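Local coordinates for protein myosin regulatory light chain (Placopecten magellanicus, PDB 3PN7) that probably serves as the calcium-responsive regulatory subunit of molluscan muscle myosin, and carries a magnesium ion in an EF-hand loop, at residues K107-I111 with E112-D116. Residues are numbered along the deposited sequence; the frame is centred on the assembly and turned at random.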
ATOM      1  N   LYS B 107      -0.335  10.588  13.637  1.00 34.74           N
ATOM      2  CA  LYS B 107       1.089  10.323  13.898  1.00 35.72           C
ATOM      3  C   LYS B 107       1.292   9.030  14.700  1.00 32.39           C
ATOM      4  O   LYS B 107       2.349   8.821  15.289  1.00 30.28           O
ATOM      5  CB  LYS B 107       1.781  11.493  14.617  1.00 34.92           C
ATOM      6  CG  LYS B 107       1.611  12.863  13.971  1.00 39.06           C
ATOM      7  CD  LYS B 107       2.052  12.882  12.509  1.00 42.58           C
ATOM      8  CE  LYS B 107       2.100  14.315  11.967  1.00 46.94           C
ATOM      9  NZ  LYS B 107       2.277  14.365  10.480  1.00 46.23           N
ATOM     10  N   LYS B 108       0.254   8.194  14.742  1.00 30.34           N
ATOM     11  CA  LYS B 108       0.347   6.851  15.289  1.00 30.19           C
ATOM     12  C   LYS B 108      -0.367   5.874  14.372  1.00 31.84           C
ATOM     13  O   LYS B 108      -1.081   6.268  13.460  1.00 32.56           O
ATOM     14  CB  LYS B 108      -0.238   6.774  16.694  1.00 34.62           C
ATOM     15  CG  LYS B 108       0.320   7.810  17.663  1.00 37.24           C
ATOM     16  CD  LYS B 108       1.049   7.159  18.821  1.00 38.44           C
ATOM     17  CE  LYS B 108       1.329   8.156  19.945  1.00 41.67           C
ATOM     18  NZ  LYS B 108       1.916   9.408  19.391  1.00 44.56           N
ATOM     19  N   LEU B 109      -0.165   4.591  14.626  1.00 31.96           N
ATOM     20  CA  LEU B 109      -0.799   3.526  13.872  1.00 34.14           C
ATOM     21  C   LEU B 109      -1.260   2.517  14.926  1.00 35.13           C
ATOM     22  O   LEU B 109      -0.547   2.280  15.902  1.00 30.48           O
ATOM     23  CB  LEU B 109       0.249   2.882  12.954  1.00 27.92           C
ATOM     24  CG  LEU B 109       0.127   2.920  11.439  1.00 34.49           C
ATOM     25  CD1 LEU B 109      -0.608   4.172  10.974  1.00 36.67           C
ATOM     26  CD2 LEU B 109       1.496   2.783  10.746  1.00 27.16           C
ATOM     27  N   ASN B 110      -2.450   1.942  14.761  1.00 32.71           N
ATOM     28  CA  ASN B 110      -2.854   0.820  15.602  1.00 31.76           C
ATOM     29  C   ASN B 110      -1.811  -0.284  15.504  1.00 32.76           C
ATOM     30  O   ASN B 110      -1.461  -0.712  14.400  1.00 31.50           O
ATOM     31  CB  ASN B 110      -4.222   0.268  15.181  1.00 35.79           C
ATOM     32  CG  ASN B 110      -5.377   1.186  15.571  1.00 37.40           C
ATOM     33  OD1 ASN B 110      -5.168   2.263  16.132  1.00 36.87           O
ATOM     34  ND2 ASN B 110      -6.603   0.755  15.272  1.00 32.72           N
ATOM     35  N   ILE B 111      -1.324  -0.745  16.652  1.00 33.02           N
ATOM     36  CA  ILE B 111      -0.282  -1.772  16.694  1.00 32.44           C
ATOM     37  C   ILE B 111      -0.631  -2.999  15.837  1.00 30.87           C
ATOM     38  O   ILE B 111       0.223  -3.529  15.145  1.00 30.51           O
ATOM     39  CB  ILE B 111       0.026  -2.215  18.155  1.00 34.09           C
ATOM     40  CG1 ILE B 111       1.164  -3.248  18.191  1.00 32.64           C
ATOM     41  CG2 ILE B 111      -1.211  -2.806  18.810  1.00 30.52           C
ATOM     42  CD1 ILE B 111       2.483  -2.756  17.640  1.00 25.74           C
ATOM     43  N   GLU B 112      -1.893  -3.427  15.864  1.00 30.75           N
ATOM     44  CA  GLU B 112      -2.305  -4.613  15.115  1.00 36.81           C
ATOM     45  C   GLU B 112      -2.293  -4.343  13.616  1.00 30.61           C
ATOM     46  O   GLU B 112      -2.109  -5.251  12.819  1.00 31.19           O
ATOM     47  CB  GLU B 112      -3.709  -5.087  15.530  1.00 39.29           C
ATOM     48  CG  GLU B 112      -4.272  -4.441  16.793  1.00 49.01           C
ATOM     49  CD  GLU B 112      -4.821  -3.026  16.585  1.00 48.80           C
ATOM     50  OE1 GLU B 112      -5.594  -2.788  15.610  1.00 47.67           O
ATOM     51  OE2 GLU B 112      -4.491  -2.154  17.423  1.00 50.17           O
ATOM     52  N   TYR B 113      -2.485  -3.090  13.237  1.00 26.94           N
ATOM     53  CA  TYR B 113      -2.478  -2.705  11.825  1.00 29.34           C
ATOM     54  C   TYR B 113      -1.053  -2.775  11.256  1.00 29.23           C
ATOM     55  O   TYR B 113      -0.813  -3.424  10.243  1.00 25.99           O
ATOM     56  CB  TYR B 113      -3.043  -1.288  11.684  1.00 31.53           C
ATOM     57  CG  TYR B 113      -3.232  -0.765  10.275  1.00 30.82           C
ATOM     58  CD1 TYR B 113      -3.546  -1.614   9.219  1.00 31.02           C
ATOM     59  CD2 TYR B 113      -3.116   0.601  10.010  1.00 32.35           C
ATOM     60  CE1 TYR B 113      -3.740  -1.108   7.922  1.00 34.46           C
ATOM     61  CE2 TYR B 113      -3.304   1.111   8.741  1.00 31.52           C
ATOM     62  CZ  TYR B 113      -3.605   0.256   7.698  1.00 33.84           C
ATOM     63  OH  TYR B 113      -3.786   0.777   6.442  1.00 33.53           O
ATOM     64  N   ILE B 114      -0.097  -2.113  11.906  1.00 28.11           N
ATOM     65  CA  ILE B 114       1.280  -2.168  11.410  1.00 27.97           C
ATOM     66  C   ILE B 114       1.903  -3.580  11.471  1.00 26.57           C
ATOM     67  O   ILE B 114       2.699  -3.960  10.618  1.00 28.69           O
ATOM     68  CB  ILE B 114       2.195  -1.119  12.091  1.00 29.86           C
ATOM     69  CG1 ILE B 114       3.533  -1.086  11.359  1.00 24.08           C
ATOM     70  CG2 ILE B 114       2.347  -1.388  13.594  1.00 27.53           C
ATOM     71  CD1 ILE B 114       3.406  -0.648   9.896  1.00 27.92           C
ATOM     72  N   LYS B 115       1.521  -4.374  12.461  1.00 28.03           N
ATOM     73  CA  LYS B 115       1.991  -5.751  12.498  1.00 27.77           C
ATOM     74  C   LYS B 115       1.459  -6.532  11.307  1.00 29.25           C
ATOM     75  O   LYS B 115       2.191  -7.284  10.667  1.00 30.05           O
ATOM     76  CB  LYS B 115       1.617  -6.428  13.815  1.00 28.68           C
ATOM     77  CG  LYS B 115       2.442  -5.919  14.975  1.00 29.06           C
ATOM     78  CD  LYS B 115       2.439  -6.898  16.138  1.00 35.51           C
ATOM     79  CE  LYS B 115       3.318  -6.387  17.270  1.00 37.44           C
ATOM     80  NZ  LYS B 115       3.586  -7.449  18.279  1.00 50.86           N
ATOM     81  N   ASP B 116       0.189  -6.325  10.992  1.00 31.32           N
ATOM     82  CA  ASP B 116      -0.449  -7.028   9.885  1.00 29.68           C
ATOM     83  C   ASP B 116       0.208  -6.639   8.568  1.00 29.94           C
ATOM     84  O   ASP B 116       0.591  -7.508   7.778  1.00 29.87           O
ATOM     85  CB  ASP B 116      -1.953  -6.723   9.861  1.00 30.72           C
ATOM     86  CG  ASP B 116      -2.711  -7.551   8.825  1.00 32.06           C
ATOM     87  OD1 ASP B 116      -2.248  -8.657   8.476  1.00 36.59           O
ATOM     88  OD2 ASP B 116      -3.780  -7.095   8.367  1.00 38.41           O
TER
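At the N-cap of helix 111-120, N110 makes no capping bond with its side chain, but its carbonyl begins the helical bonding: I114 N reaches N110 O at 3.2 Å, nearly in line with the C=O, while Y113 N adds a weak bond to the same oxygen. One residue on, K115 N bonds to I111 O at 3.1 Å.

Apolar contacts line one side of this turn. L109, a flexible apolar chain suited to filling buried space against I114 and F98, puts CD2 4.0 Å from I114 CD1, crossing it at about a right angle; its CG lies obliquely off the Y113 ring. With CG1 anti to the backbone N (chi1 -177°), I111 runs alongside K115, CD1 standing 3.7 Å from K115 CE; K115 makes a cation-pi interaction with F134, which I111 also touches. An alanine in place of I111 would probably leave K115's methylenes without this neighbour and open a gap beside F134.

The bent E112 brings OE2 within 3.3 Å of N110 CB, a van der Waals approach; N110 OD1 bonds K143.

Strand 109-110 pairs antiparallel with 143-144, consistent with the loop strand and exiting helix of a paired EF-hand. Main-chain bonds to N110 O and I111 O thus start the helix directly after the strand, backed by aliphatic contacts.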